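Local coordinates for protein Exo beta-1,2-glucooligosaccharide sophorohydrolase (non-reducing end) (Parabacteroides distasonis ATCC 8503, PDB 5Z06) that hydrolyses linear beta-1,2-glucan and beta-1,2-glucooligosaccharides of four or more glucose units, releasing sophorose from the non-reducing end, at residues Y20-K26 with Y67-C73; Y72-R76 with P661-G665; L190-Q196 with S269-V275; A200-H204 with L248-G252; H547-D551 with I697-Q701. All coordinates share one frame; numbering follows the deposited sequence.

Contact 1: residues Y20-K26 with Y67-C73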
# COMPACT_ATOMS: atom_id res chain seq x y z
N TYR A 20 1.15 -0.84 20.33
CA TYR A 20 1.84 -0.28 19.20
C TYR A 20 2.89 -1.25 18.69
O TYR A 20 3.87 -1.59 19.38
CB TYR A 20 2.48 1.07 19.53
CG TYR A 20 3.04 1.73 18.29
CD1 TYR A 20 2.22 1.95 17.18
CD2 TYR A 20 4.39 2.07 18.19
CE1 TYR A 20 2.72 2.52 16.02
CE2 TYR A 20 4.88 2.66 17.02
CZ TYR A 20 4.03 2.86 15.94
OH TYR A 20 4.45 3.41 14.76
N PHE A 21 2.68 -1.71 17.47
CA PHE A 21 3.45 -2.77 16.94
C PHE A 21 4.92 -2.41 16.97
O PHE A 21 5.72 -3.20 17.41
CB PHE A 21 3.03 -3.15 15.51
CG PHE A 21 3.93 -4.17 14.93
CD1 PHE A 21 3.71 -5.50 15.17
CD2 PHE A 21 5.05 -3.79 14.24
CE1 PHE A 21 4.59 -6.46 14.70
CE2 PHE A 21 5.94 -4.74 13.77
CZ PHE A 21 5.70 -6.08 13.99
N TYR A 22 5.23 -1.19 16.55
CA TYR A 22 6.62 -0.75 16.42
C TYR A 22 7.14 -0.17 17.72
O TYR A 22 7.62 0.96 17.76
CB TYR A 22 6.71 0.30 15.32
CG TYR A 22 6.39 -0.26 13.97
CD1 TYR A 22 7.32 -1.03 13.28
CD2 TYR A 22 5.16 -0.03 13.38
CE1 TYR A 22 7.03 -1.54 12.03
CE2 TYR A 22 4.87 -0.55 12.13
CZ TYR A 22 5.81 -1.28 11.46
OH TYR A 22 5.48 -1.75 10.24
N SER A 23 7.03 -0.94 18.78
CA SER A 23 7.59 -0.59 20.05
C SER A 23 7.95 -1.85 20.77
O SER A 23 7.51 -2.95 20.43
CB SER A 23 6.61 0.22 20.89
OG SER A 23 5.47 -0.55 21.20
N GLN A 24 8.76 -1.68 21.78
CA GLN A 24 9.14 -2.77 22.63
C GLN A 24 9.01 -2.22 24.04
O GLN A 24 9.22 -1.03 24.28
CB GLN A 24 10.54 -3.23 22.29
CG GLN A 24 11.00 -4.47 23.05
CD GLN A 24 12.43 -4.90 22.69
OE1 GLN A 24 13.16 -4.19 21.97
NE2 GLN A 24 12.83 -6.06 23.19
N ALA A 25 8.63 -3.08 24.96
CA ALA A 25 8.64 -2.74 26.36
C ALA A 25 8.86 -4.03 27.13
O ALA A 25 8.18 -5.02 26.92
CB ALA A 25 7.35 -2.06 26.78
N LYS A 26 9.89 -4.02 27.96
CA LYS A 26 10.26 -5.20 28.69
C LYS A 26 10.87 -4.77 29.99
O LYS A 26 11.23 -3.61 30.15
CB LYS A 26 11.23 -6.08 27.89
CG LYS A 26 12.46 -5.37 27.37
CD LYS A 26 13.23 -6.19 26.33
CE LYS A 26 14.19 -7.20 26.94
NZ LYS A 26 15.53 -7.16 26.28
N TYR A 67 13.11 -1.60 29.89
CA TYR A 67 13.54 -1.08 28.62
C TYR A 67 12.30 -0.84 27.77
O TYR A 67 11.38 -1.66 27.75
CB TYR A 67 14.46 -2.07 27.93
CG TYR A 67 14.91 -1.58 26.58
CD1 TYR A 67 15.87 -0.58 26.47
CD2 TYR A 67 14.34 -2.09 25.41
CE1 TYR A 67 16.26 -0.12 25.23
CE2 TYR A 67 14.72 -1.63 24.16
CZ TYR A 67 15.67 -0.65 24.08
OH TYR A 67 16.05 -0.21 22.85
N SER A 68 12.29 0.28 27.08
CA SER A 68 11.32 0.49 26.05
C SER A 68 11.99 1.12 24.86
O SER A 68 12.97 1.83 25.01
CB SER A 68 10.21 1.40 26.53
OG SER A 68 9.19 1.38 25.57
N GLU A 69 11.45 0.83 23.68
CA GLU A 69 11.84 1.59 22.51
C GLU A 69 10.67 1.78 21.57
O GLU A 69 9.79 0.92 21.47
CB GLU A 69 12.99 0.93 21.78
CG GLU A 69 12.69 -0.46 21.28
CD GLU A 69 13.82 -1.01 20.43
OE1 GLU A 69 13.53 -1.51 19.33
OE2 GLU A 69 14.99 -0.94 20.87
N ILE A 70 10.70 2.92 20.88
CA ILE A 70 9.74 3.26 19.87
C ILE A 70 10.51 3.16 18.56
O ILE A 70 11.44 3.93 18.30
CB ILE A 70 9.18 4.66 20.09
CG1 ILE A 70 8.46 4.72 21.43
CG2 ILE A 70 8.20 5.01 18.99
CD1 ILE A 70 9.29 5.24 22.56
N GLN A 71 10.10 2.21 17.74
CA GLN A 71 10.81 1.87 16.52
C GLN A 71 10.30 2.65 15.32
O GLN A 71 9.07 2.79 15.10
CB GLN A 71 10.68 0.39 16.25
CG GLN A 71 11.30 -0.48 17.32
CD GLN A 71 10.74 -1.89 17.34
OE1 GLN A 71 9.83 -2.21 16.58
NE2 GLN A 71 11.27 -2.72 18.21
N TYR A 72 11.25 3.16 14.54
CA TYR A 72 10.92 3.78 13.27
C TYR A 72 10.28 2.70 12.41
O TYR A 72 10.80 1.61 12.34
CB TYR A 72 12.17 4.32 12.54
CG TYR A 72 11.83 4.77 11.13
CD1 TYR A 72 11.11 5.93 10.90
CD2 TYR A 72 12.22 4.01 10.03
CE1 TYR A 72 10.79 6.34 9.63
CE2 TYR A 72 11.91 4.41 8.74
CZ TYR A 72 11.19 5.57 8.54
OH TYR A 72 10.87 5.94 7.25
N CYS A 73 9.16 3.04 11.79
CA CYS A 73 8.38 2.10 10.95
C CYS A 73 8.79 2.33 9.52
O CYS A 73 8.44 3.35 8.97
CB CYS A 73 6.86 2.37 11.12
SG CYS A 73 5.79 1.59 9.88
O HOH W 1 6.84 3.88 14.42
O HOH W 2 8.13 -4.19 16.73

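Contact 2: residues Y72-R76 with P661-G665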
# COMPACT_ATOMS: atom_id res chain seq x y z
N TYR A 72 11.25 3.16 14.54
CA TYR A 72 10.92 3.78 13.27
C TYR A 72 10.28 2.70 12.41
O TYR A 72 10.80 1.61 12.34
CB TYR A 72 12.17 4.32 12.54
CG TYR A 72 11.83 4.77 11.13
CD1 TYR A 72 11.11 5.93 10.90
CD2 TYR A 72 12.22 4.01 10.03
CE1 TYR A 72 10.79 6.34 9.63
CE2 TYR A 72 11.91 4.41 8.74
CZ TYR A 72 11.19 5.57 8.54
OH TYR A 72 10.87 5.94 7.25
N CYS A 73 9.16 3.04 11.79
CA CYS A 73 8.38 2.10 10.95
C CYS A 73 8.79 2.33 9.52
O CYS A 73 8.44 3.35 8.97
CB CYS A 73 6.86 2.37 11.12
SG CYS A 73 5.79 1.59 9.88
N PRO A 74 9.61 1.43 8.93
CA PRO A 74 10.00 1.67 7.53
C PRO A 74 8.81 1.59 6.61
O PRO A 74 7.90 0.79 6.81
CB PRO A 74 10.99 0.54 7.23
CG PRO A 74 10.68 -0.49 8.26
CD PRO A 74 10.34 0.30 9.49
N VAL A 75 8.79 2.47 5.62
CA VAL A 75 7.69 2.50 4.69
C VAL A 75 8.32 2.56 3.32
O VAL A 75 9.21 3.41 3.07
CB VAL A 75 6.79 3.71 4.93
CG1 VAL A 75 5.65 3.72 3.94
CG2 VAL A 75 6.25 3.71 6.36
N ARG A 76 7.87 1.68 2.44
CA ARG A 76 8.34 1.61 1.07
C ARG A 76 8.41 3.01 0.47
O ARG A 76 7.45 3.80 0.58
CB ARG A 76 7.41 0.73 0.24
CG ARG A 76 7.71 0.66 -1.24
CD ARG A 76 6.66 -0.18 -1.95
NE ARG A 76 6.76 -1.56 -1.52
CZ ARG A 76 7.37 -2.55 -2.17
NH1 ARG A 76 7.94 -2.37 -3.38
NH2 ARG A 76 7.40 -3.74 -1.62
N PRO A 661 0.88 0.94 7.02
CA PRO A 661 0.80 2.41 6.97
C PRO A 661 0.58 2.97 5.57
O PRO A 661 0.59 4.17 5.42
CB PRO A 661 2.16 2.84 7.50
CG PRO A 661 3.08 1.72 7.14
CD PRO A 661 2.27 0.46 7.02
N LEU A 662 0.35 2.12 4.56
CA LEU A 662 0.31 2.58 3.19
C LEU A 662 -0.86 2.03 2.41
O LEU A 662 -1.52 1.05 2.81
CB LEU A 662 1.65 2.26 2.46
CG LEU A 662 2.23 0.85 2.47
CD1 LEU A 662 1.45 -0.12 1.61
CD2 LEU A 662 3.65 0.89 1.95
N PHE A 663 -1.09 2.68 1.28
CA PHE A 663 -1.88 2.14 0.21
C PHE A 663 -0.92 1.85 -0.92
O PHE A 663 -0.03 2.65 -1.23
CB PHE A 663 -2.90 3.17 -0.23
CG PHE A 663 -3.80 3.58 0.87
CD1 PHE A 663 -4.90 2.81 1.19
CD2 PHE A 663 -3.51 4.70 1.63
CE1 PHE A 663 -5.72 3.17 2.24
CE2 PHE A 663 -4.33 5.08 2.66
CZ PHE A 663 -5.44 4.31 2.98
N MET A 664 -1.16 0.73 -1.58
CA MET A 664 -0.21 0.21 -2.55
C MET A 664 -0.84 0.32 -3.92
O MET A 664 -1.97 -0.09 -4.10
CB MET A 664 0.08 -1.24 -2.20
CG MET A 664 1.30 -1.80 -2.86
SD MET A 664 2.82 -1.18 -2.15
CE MET A 664 3.91 -1.90 -3.37
N GLY A 665 -0.10 0.89 -4.87
CA GLY A 665 -0.56 1.04 -6.26
C GLY A 665 -0.98 -0.27 -6.88
O GLY A 665 -1.98 -0.33 -7.62

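Contact 3: residues L190-Q196 with S269-V275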
# COMPACT_ATOMS: atom_id res chain seq x y z
N LEU A 190 -0.52 31.09 6.77
CA LEU A 190 -1.09 29.81 7.19
C LEU A 190 -2.60 29.84 7.04
O LEU A 190 -3.34 30.23 7.93
CB LEU A 190 -0.67 29.51 8.63
CG LEU A 190 -0.94 28.09 9.16
CD1 LEU A 190 -0.12 27.03 8.44
CD2 LEU A 190 -0.66 28.03 10.66
N ASN A 191 -3.05 29.41 5.87
CA ASN A 191 -4.45 29.51 5.48
C ASN A 191 -5.15 28.19 5.71
O ASN A 191 -4.53 27.12 5.62
CB ASN A 191 -4.55 29.90 4.01
CG ASN A 191 -3.70 31.12 3.69
OD1 ASN A 191 -2.87 31.11 2.78
ND2 ASN A 191 -3.85 32.15 4.50
N ALA A 192 -6.43 28.28 6.02
CA ALA A 192 -7.30 27.13 6.06
C ALA A 192 -7.33 26.50 4.67
O ALA A 192 -7.38 27.23 3.66
CB ALA A 192 -8.71 27.53 6.46
N PRO A 193 -7.28 25.16 4.61
CA PRO A 193 -7.61 24.56 3.34
C PRO A 193 -9.08 24.81 3.03
O PRO A 193 -9.90 24.98 3.94
CB PRO A 193 -7.35 23.08 3.58
CG PRO A 193 -7.54 22.89 5.04
CD PRO A 193 -7.04 24.15 5.65
N VAL A 194 -9.41 24.84 1.74
CA VAL A 194 -10.80 24.81 1.32
C VAL A 194 -11.31 23.39 1.55
O VAL A 194 -10.89 22.48 0.85
CB VAL A 194 -10.97 25.20 -0.17
CG1 VAL A 194 -12.43 25.08 -0.61
CG2 VAL A 194 -10.47 26.63 -0.41
N LEU A 195 -12.17 23.21 2.55
CA LEU A 195 -12.87 21.95 2.79
C LEU A 195 -14.07 21.83 1.87
O LEU A 195 -15.02 22.62 1.95
CB LEU A 195 -13.29 21.86 4.25
CG LEU A 195 -13.75 20.53 4.85
CD1 LEU A 195 -12.72 19.45 4.62
CD2 LEU A 195 -13.99 20.73 6.34
N GLN A 196 -14.02 20.84 0.98
CA GLN A 196 -14.90 20.78 -0.18
C GLN A 196 -16.20 20.13 0.19
O GLN A 196 -17.27 20.63 -0.15
CB GLN A 196 -14.27 20.01 -1.33
CG GLN A 196 -13.22 20.76 -2.12
CD GLN A 196 -12.62 19.90 -3.23
OE1 GLN A 196 -12.54 20.32 -4.38
NE2 GLN A 196 -12.19 18.69 -2.88
N SER A 269 -3.83 27.57 11.44
CA SER A 269 -4.63 28.41 10.59
C SER A 269 -5.98 28.68 11.22
O SER A 269 -6.37 28.08 12.23
CB SER A 269 -4.89 27.74 9.24
OG SER A 269 -5.88 26.72 9.37
N ASN A 270 -6.72 29.56 10.57
CA ASN A 270 -8.13 29.68 10.85
C ASN A 270 -8.85 28.40 10.41
O ASN A 270 -8.25 27.52 9.78
CB ASN A 270 -8.73 30.94 10.19
CG ASN A 270 -8.64 30.92 8.68
OD1 ASN A 270 -7.69 30.39 8.11
ND2 ASN A 270 -9.63 31.52 8.02
N ASP A 271 -10.11 28.30 10.79
CA ASP A 271 -10.96 27.18 10.42
C ASP A 271 -11.30 27.20 8.94
O ASP A 271 -11.49 28.26 8.35
CB ASP A 271 -12.28 27.23 11.19
CG ASP A 271 -12.12 26.89 12.64
OD1 ASP A 271 -11.01 26.50 13.05
OD2 ASP A 271 -13.12 27.00 13.38
N SER A 272 -11.41 26.01 8.35
CA SER A 272 -12.06 25.84 7.06
C SER A 272 -13.55 26.11 7.25
O SER A 272 -14.02 26.23 8.39
CB SER A 272 -11.87 24.40 6.55
OG SER A 272 -12.41 23.46 7.46
N GLN A 273 -14.32 26.16 6.17
CA GLN A 273 -15.77 26.11 6.34
C GLN A 273 -16.11 24.76 7.00
O GLN A 273 -15.31 23.81 6.98
CB GLN A 273 -16.55 26.32 5.02
CG GLN A 273 -16.42 25.22 3.96
CD GLN A 273 -17.63 25.10 3.02
OE1 GLN A 273 -18.62 25.85 3.14
NE2 GLN A 273 -17.56 24.14 2.09
N THR A 274 -17.26 24.71 7.63
CA THR A 274 -17.73 23.49 8.27
C THR A 274 -18.53 22.70 7.25
O THR A 274 -19.35 23.26 6.52
CB THR A 274 -18.56 23.82 9.52
OG1 THR A 274 -17.68 24.39 10.50
CG2 THR A 274 -19.22 22.57 10.10
N VAL A 275 -18.29 21.40 7.20
CA VAL A 275 -19.09 20.49 6.37
C VAL A 275 -19.67 19.46 7.29
O VAL A 275 -19.12 19.20 8.35
CB VAL A 275 -18.26 19.82 5.25
CG1 VAL A 275 -17.74 20.88 4.30
CG2 VAL A 275 -17.10 18.98 5.80
O HOH W 3 -13.28 25.84 3.51

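Contact 4: residues A200-H204 with L248-G252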
# COMPACT_ATOMS: atom_id res chain seq x y z
N ALA A 200 -20.74 10.97 3.37
CA ALA A 200 -21.02 9.90 4.31
C ALA A 200 -21.25 8.63 3.55
O ALA A 200 -21.68 8.62 2.41
CB ALA A 200 -22.23 10.22 5.17
N TYR A 201 -20.90 7.54 4.20
CA TYR A 201 -21.24 6.21 3.77
C TYR A 201 -21.94 5.58 4.98
O TYR A 201 -22.67 6.29 5.68
CB TYR A 201 -19.97 5.51 3.30
CG TYR A 201 -19.42 6.19 2.09
CD1 TYR A 201 -18.61 7.30 2.22
CD2 TYR A 201 -19.75 5.77 0.80
CE1 TYR A 201 -18.11 7.95 1.12
CE2 TYR A 201 -19.25 6.41 -0.32
CZ TYR A 201 -18.42 7.50 -0.14
OH TYR A 201 -17.90 8.20 -1.19
N GLU A 202 -21.74 4.30 5.26
CA GLU A 202 -22.45 3.66 6.34
C GLU A 202 -21.78 3.81 7.69
O GLU A 202 -22.43 4.06 8.72
CB GLU A 202 -22.65 2.19 6.02
CG GLU A 202 -23.50 1.48 7.06
CD GLU A 202 -23.65 0.04 6.77
OE1 GLU A 202 -23.09 -0.75 7.54
OE2 GLU A 202 -24.30 -0.31 5.78
N ARG A 203 -20.47 3.61 7.69
CA ARG A 203 -19.69 3.61 8.92
C ARG A 203 -18.69 4.73 8.96
O ARG A 203 -17.96 4.88 9.95
CB ARG A 203 -18.97 2.29 9.05
CG ARG A 203 -19.87 1.08 8.89
CD ARG A 203 -20.91 1.06 9.97
NE ARG A 203 -21.74 -0.13 9.83
CZ ARG A 203 -22.29 -0.79 10.84
NH1 ARG A 203 -22.12 -0.38 12.09
NH2 ARG A 203 -23.03 -1.85 10.60
N HIS A 204 -18.65 5.55 7.91
CA HIS A 204 -17.64 6.57 7.86
C HIS A 204 -18.07 7.74 7.05
O HIS A 204 -18.99 7.64 6.25
CB HIS A 204 -16.33 6.02 7.34
CG HIS A 204 -16.25 5.99 5.86
ND1 HIS A 204 -16.89 5.02 5.12
CD2 HIS A 204 -15.63 6.81 4.99
CE1 HIS A 204 -16.66 5.26 3.84
NE2 HIS A 204 -15.90 6.33 3.73
N LEU A 248 -16.68 6.42 11.92
CA LEU A 248 -17.57 6.54 13.09
C LEU A 248 -18.00 5.19 13.61
O LEU A 248 -18.27 5.06 14.79
CB LEU A 248 -18.83 7.35 12.73
CG LEU A 248 -18.50 8.77 12.29
CD1 LEU A 248 -19.68 9.40 11.57
CD2 LEU A 248 -18.07 9.61 13.48
N GLY A 249 -18.10 4.21 12.74
CA GLY A 249 -18.55 2.87 13.11
C GLY A 249 -20.01 2.79 13.49
O GLY A 249 -20.42 1.81 14.06
N GLU A 250 -20.81 3.79 13.12
CA GLU A 250 -22.17 3.95 13.57
C GLU A 250 -23.01 4.51 12.43
O GLU A 250 -22.59 5.45 11.74
CB GLU A 250 -22.18 4.91 14.74
CG GLU A 250 -23.56 5.24 15.25
CD GLU A 250 -23.55 5.93 16.61
OE1 GLU A 250 -22.45 6.11 17.18
OE2 GLU A 250 -24.65 6.28 17.08
N VAL A 251 -24.18 3.93 12.25
CA VAL A 251 -25.08 4.30 11.19
C VAL A 251 -26.07 5.35 11.68
O VAL A 251 -26.50 5.32 12.82
CB VAL A 251 -25.85 3.08 10.66
CG1 VAL A 251 -26.62 3.45 9.39
CG2 VAL A 251 -24.88 1.95 10.36
N GLY A 252 -26.44 6.27 10.80
CA GLY A 252 -27.38 7.34 11.13
C GLY A 252 -26.74 8.41 11.98
O GLY A 252 -27.42 9.13 12.67

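Contact 5: residues H547-D551 with I697-Q701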
# COMPACT_ATOMS: atom_id res chain seq x y z
N HIS A 547 -12.50 -16.41 -18.27
CA HIS A 547 -13.60 -17.18 -18.86
C HIS A 547 -13.31 -17.49 -20.33
O HIS A 547 -13.81 -18.46 -20.85
CB HIS A 547 -14.93 -16.39 -18.89
CG HIS A 547 -15.49 -16.04 -17.54
ND1 HIS A 547 -16.24 -16.92 -16.79
CD2 HIS A 547 -15.50 -14.87 -16.85
CE1 HIS A 547 -16.66 -16.33 -15.69
NE2 HIS A 547 -16.21 -15.09 -15.69
N LYS A 548 -12.56 -16.64 -21.02
CA LYS A 548 -12.42 -16.72 -22.47
C LYS A 548 -11.03 -17.08 -22.87
O LYS A 548 -10.61 -16.79 -23.99
CB LYS A 548 -12.83 -15.41 -23.11
CG LYS A 548 -14.29 -15.05 -22.85
CD LYS A 548 -14.55 -13.66 -23.39
CE LYS A 548 -16.01 -13.26 -23.33
NZ LYS A 548 -16.11 -11.91 -23.97
N PHE A 549 -10.29 -17.69 -21.96
CA PHE A 549 -9.04 -18.26 -22.31
C PHE A 549 -8.93 -19.61 -21.68
O PHE A 549 -9.06 -19.77 -20.46
CB PHE A 549 -7.85 -17.42 -21.93
CG PHE A 549 -6.56 -18.08 -22.29
CD1 PHE A 549 -6.29 -18.38 -23.62
CD2 PHE A 549 -5.66 -18.45 -21.32
CE1 PHE A 549 -5.12 -19.02 -23.98
CE2 PHE A 549 -4.49 -19.09 -21.67
CZ PHE A 549 -4.22 -19.39 -23.00
N THR A 550 -8.68 -20.57 -22.57
CA THR A 550 -8.54 -21.95 -22.24
C THR A 550 -7.36 -22.45 -23.02
O THR A 550 -7.34 -22.32 -24.22
CB THR A 550 -9.82 -22.69 -22.66
OG1 THR A 550 -10.93 -21.98 -22.11
CG2 THR A 550 -9.84 -24.11 -22.16
N ASP A 551 -6.36 -22.96 -22.33
CA ASP A 551 -5.20 -23.60 -22.96
C ASP A 551 -5.45 -25.12 -22.98
O ASP A 551 -6.58 -25.57 -22.71
CB ASP A 551 -3.88 -23.18 -22.28
CG ASP A 551 -3.73 -23.67 -20.84
OD1 ASP A 551 -4.48 -24.55 -20.35
OD2 ASP A 551 -2.83 -23.16 -20.19
N ILE A 697 -5.17 -14.70 -28.76
CA ILE A 697 -5.94 -15.75 -28.10
C ILE A 697 -6.23 -16.87 -29.07
O ILE A 697 -6.04 -18.05 -28.74
CB ILE A 697 -7.27 -15.20 -27.55
CG1 ILE A 697 -7.03 -14.21 -26.39
CG2 ILE A 697 -8.22 -16.32 -27.12
CD1 ILE A 697 -6.61 -14.83 -25.08
N GLN A 698 -6.71 -16.50 -30.27
CA GLN A 698 -6.98 -17.49 -31.33
C GLN A 698 -5.73 -18.32 -31.56
O GLN A 698 -5.79 -19.55 -31.56
CB GLN A 698 -7.36 -16.83 -32.66
CG GLN A 698 -8.77 -16.28 -32.74
CD GLN A 698 -9.02 -15.51 -34.04
OE1 GLN A 698 -8.22 -15.56 -35.00
NE2 GLN A 698 -10.14 -14.78 -34.09
N LYS A 699 -4.62 -17.63 -31.76
CA LYS A 699 -3.36 -18.30 -32.05
C LYS A 699 -2.97 -19.26 -30.94
O LYS A 699 -2.50 -20.35 -31.22
CB LYS A 699 -2.22 -17.31 -32.26
CG LYS A 699 -2.29 -16.54 -33.56
CD LYS A 699 -1.14 -15.56 -33.62
CE LYS A 699 -1.21 -14.74 -34.89
NZ LYS A 699 -0.07 -13.79 -34.86
N ILE A 700 -3.15 -18.85 -29.68
CA ILE A 700 -2.70 -19.70 -28.58
C ILE A 700 -3.63 -20.89 -28.49
O ILE A 700 -3.16 -22.02 -28.37
CB ILE A 700 -2.64 -18.95 -27.24
CG1 ILE A 700 -1.55 -17.88 -27.28
CG2 ILE A 700 -2.32 -19.94 -26.12
CD1 ILE A 700 -1.70 -16.80 -26.23
N GLN A 701 -4.92 -20.64 -28.55
CA GLN A 701 -5.93 -21.70 -28.44
C GLN A 701 -5.95 -22.67 -29.62
O GLN A 701 -6.45 -23.77 -29.48
CB GLN A 701 -7.31 -21.10 -28.23
CG GLN A 701 -7.44 -20.34 -26.91
CD GLN A 701 -8.85 -19.97 -26.57
OE1 GLN A 701 -9.21 -19.85 -25.40
NE2 GLN A 701 -9.67 -19.76 -27.58
O HOH W 4 -11.63 -20.39 -24.19

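Contact 1: residues Y20-K26 with Y67-C73
Tyr22 of 20-26 lays its ring against Cys73 of 67-73, where 20-26 enters its strand and 67-73 leaves its own. The Tyr22 CB meets the carbonyl oxygen Gln71 O at 3.4 Å. CG and CD2 lie against Cys73 CB, which stands over the middle of the ring, 3.6 Å from the centroid, in a CH-pi contact. CD1 also faces Cys73 CA. The sulfur, oblique to the ring, runs alongside the CE2-CZ-OH end. Cys73 SG is 3.2 Å from Tyr22 CE2 and 3.4 Å from Tyr22 OH. The hydroxyl itself bonds to Trp658 NE1 and Ala594 O. Phe21 CD2 covers the other face of the ring.

Beyond the ring the backbones pair in register. Gln24 with Glu69 and Lys26 with Tyr67 are hydrogen-bonded pairs. Gln24 O takes two donors, Glu69 N and the hydroxyl Ser68 OG, the latter at 2.7 Å. Ser68 OG stands anti to its own backbone N (chi1 -170°), which brings it to this carbonyl. On the Gln24 face, Gln71 NE2 bonds to Glu69 OE1 at 2.8 Å; Glu69 OE2 forms a salt bridge with Arg108. Tyr22 centres an inverse gamma turn leading into 23-28. This is antiparallel pairing at the edge of a five-stranded sheet, with 23-28 outermost. That sheet and the seven-stranded one are consistent with a beta-sandwich in the N-terminal region.

Contact 2: residues Y72-R76 with P661-G665
A loop of the N-terminal beta region, following strand 65-71, here packs on the lead-in to strand 663-664 of the glucoamylase-like region. Cys73, Val75 and Arg76 face Pro661, Leu662 and Met664, with no hydrogen bond across. The two chains run nearly the same way, 12° apart. Pro661 CG is touched twice, by Val75 CG2 at 3.8 Å and by Cys73 SG at 3.9 Å. The other branch, Val75 CG1, meets Leu662 CD2 at 4.0 Å. Val75 therefore straddles two residues, one methyl for each. Leu662 CD2 also reaches Arg76 CB.

Arg76 and Met664 cross at about a right angle. The methyl Met664 CE sits over one face of the guanidinium, toward its rim, 3.4 Å from Arg76 NE. A bend at chi2 of Met664 (74°) turns the thioether toward the arginine. The guanidinium is gripped at its nitrogens by salt bridges, NH2 to Asp592 and NH1 to Glu312. These should fix its rotation against the methyl.

Around the contact, Leu662 and Met664 also pack on Asn313, and strand 663-664 pairs antiparallel with strand 313-314. Helix 665-680 follows directly. Cys73, just past strand 65-71, also packs on Tyr22.

Contact 3: residues L190-Q196 with S269-V275
Ser272 OG is gripped twice, bonding to Gln273 O and to Val259 N, and it touches Leu195 CD2 across the contact at 3.3 Å. Leu195 O in turn receives the side-chain amide Gln273 NE2 at 3.0 Å. The bond is nearly straight, 173° at the hydrogen, and lies in the plane of the Gln273 amide. One water accepts from both Leu195 N and Gln273 N, linking two donors that could not pair directly. Further back, Ala192 N donates to Asn270 OD1 at 3.2 Å. Asn270 CG sits between its backbone N and carbonyl carbon (chi1 62°), which folds the amide back to the alanine.

The chains run 11° apart as they lead into strands 194-200 and 275-278. They edge different sheets, consistent with a fibronectin type III-like sandwich with its first and last strands side by side. Between them, Leu195 CD2 packs on Val275 CG2 at 3.6 Å.

Ser269 is held likewise: its OG bonds to Asn270 O and Ala261 N, while Ser269 CB lies 3.2 Å from Leu190 O. Replacing this serine with an alanine would probably leave Ala261 N and Asn270 O without their hydroxyl partner. Ala192 CB rests 3.4 Å from both Asn270 O and Asp271 O.

Contact 4: residues A200-H204 with L248-G252
The Arg203 guanidinium has Val251 CG2 over the centre of one face, 3.8 Å from Arg203 CZ. At its edge, in plane, lies Gly249 O, to which Arg203 NH1 makes a weak hydrogen bond. Arg203 NE forms a salt bridge with its sequence neighbour, 2.7 Å from Glu202 OE1. The oxygen uses its anti lone pair, and the partner is tilted 19° from the guanidinium plane. The flat group thus has an acid on one side and a carbonyl on another, which would limit its turning. The bend at chi2 of Arg203 (-62°) brings the chain back over the valine.

Val251 CG2 also touches Glu202 CG at 3.6 Å and the carbonyl oxygen Glu202 O at the same distance. One methyl therefore packs against both members of the ion pair.

The backbones are joined at Arg203 O. Gly249 N donates to it at 2.9 Å with an angle of 161° at the hydrogen. Leu248 N is also close, but its bond is weak. Gly249 has a positive phi, more easily adopted without a side chain.

The contact joins a hairpin turn, closed by Tyr201 N to His204 O, to the loop 248-252. The turn links strand 194-200 to strand 204-210. The loop leads from strand 243-247 to strand 254-262. The Glu202 carboxylate is also held by Arg636 and by Met282 N. His204 meets Tyr635 and Trp643. The hairpin turn thus lies against helix 624-636, and through Tyr201 against helix 284-297.

Contact 5: residues H547-D551 with I697-Q701
Phe549 turns an edge of its ring to the helix segment 697-701. Ile700 CG2 lies at that edge, in the ring plane, 3.6 Å from Phe549 CE1. Ile697 CD1 approaches obliquely, 3.9 Å from Phe549 CD1. The phenyl CG stands anti to the backbone N (chi1 178°), which sends the ring across to the two isoleucines. The Gln701 side chain runs antiparallel to that of Phe549, its amide plane 14° from the ring plane.

The polar link is made by Gln701. Its OE1 accepts from Thr550 N at 3.0 Å, with an angle of 156° at the hydrogen. The donor lies in the carbonyl plane of the side-chain amide. A water donates to the same OE1 at 2.8 Å and also bonds to Thr550 OG1. Two partners therefore hold this oxygen. Gln701 CG lies against Thr550 O at 3.3 Å.

A second shell places these groups. Thr550 OG1 is held by Asn555. Asp551 bonds to Tyr486 and Tyr556 through OD2. The Phe549 ring also meets Tyr486. Replacing Phe549 with an alanine would probably open a gap beside Ile697 CD1 and Ile700 CG2 and leave the helix without the ring it packs on.

This is plain helix-to-loop packing, consistent with the (alpha/alpha)6 barrel of this family. It sets the last helix of the chain, 691-702, on the loop that leads into helix 556-573. Helix 467-475 adds Met471, which touches both Phe549 and Ile700. Lys548 rests on helix 682-688, and Ile700 also touches Tyr486 of helix 485-490.

Overall arrangement
All five contacts are partly buried. Contact 2, about 6 Å from the chain's centre, has no exposed touching residue, while contact 3 has four. Contact 5 is farthest out, at about 33 Å. Contacts 1 and 2 share Cys73, so the chain leaving strand 65-71 runs on into the seam with the glucoamylase-like region. Contacts 3 and 4 flank strand 194-200, one at each end, with centres about 23 Å apart. Their chemistry differs. Contact 1 is a backbone ladder. Contact 2 has no hydrogen bond across it. Contact 3 relies on side-chain amides and a water, contact 4 on backbone carbonyls, with an ion pair inside one turn packed against a valine. Only contact 5 has a helix among its own segments.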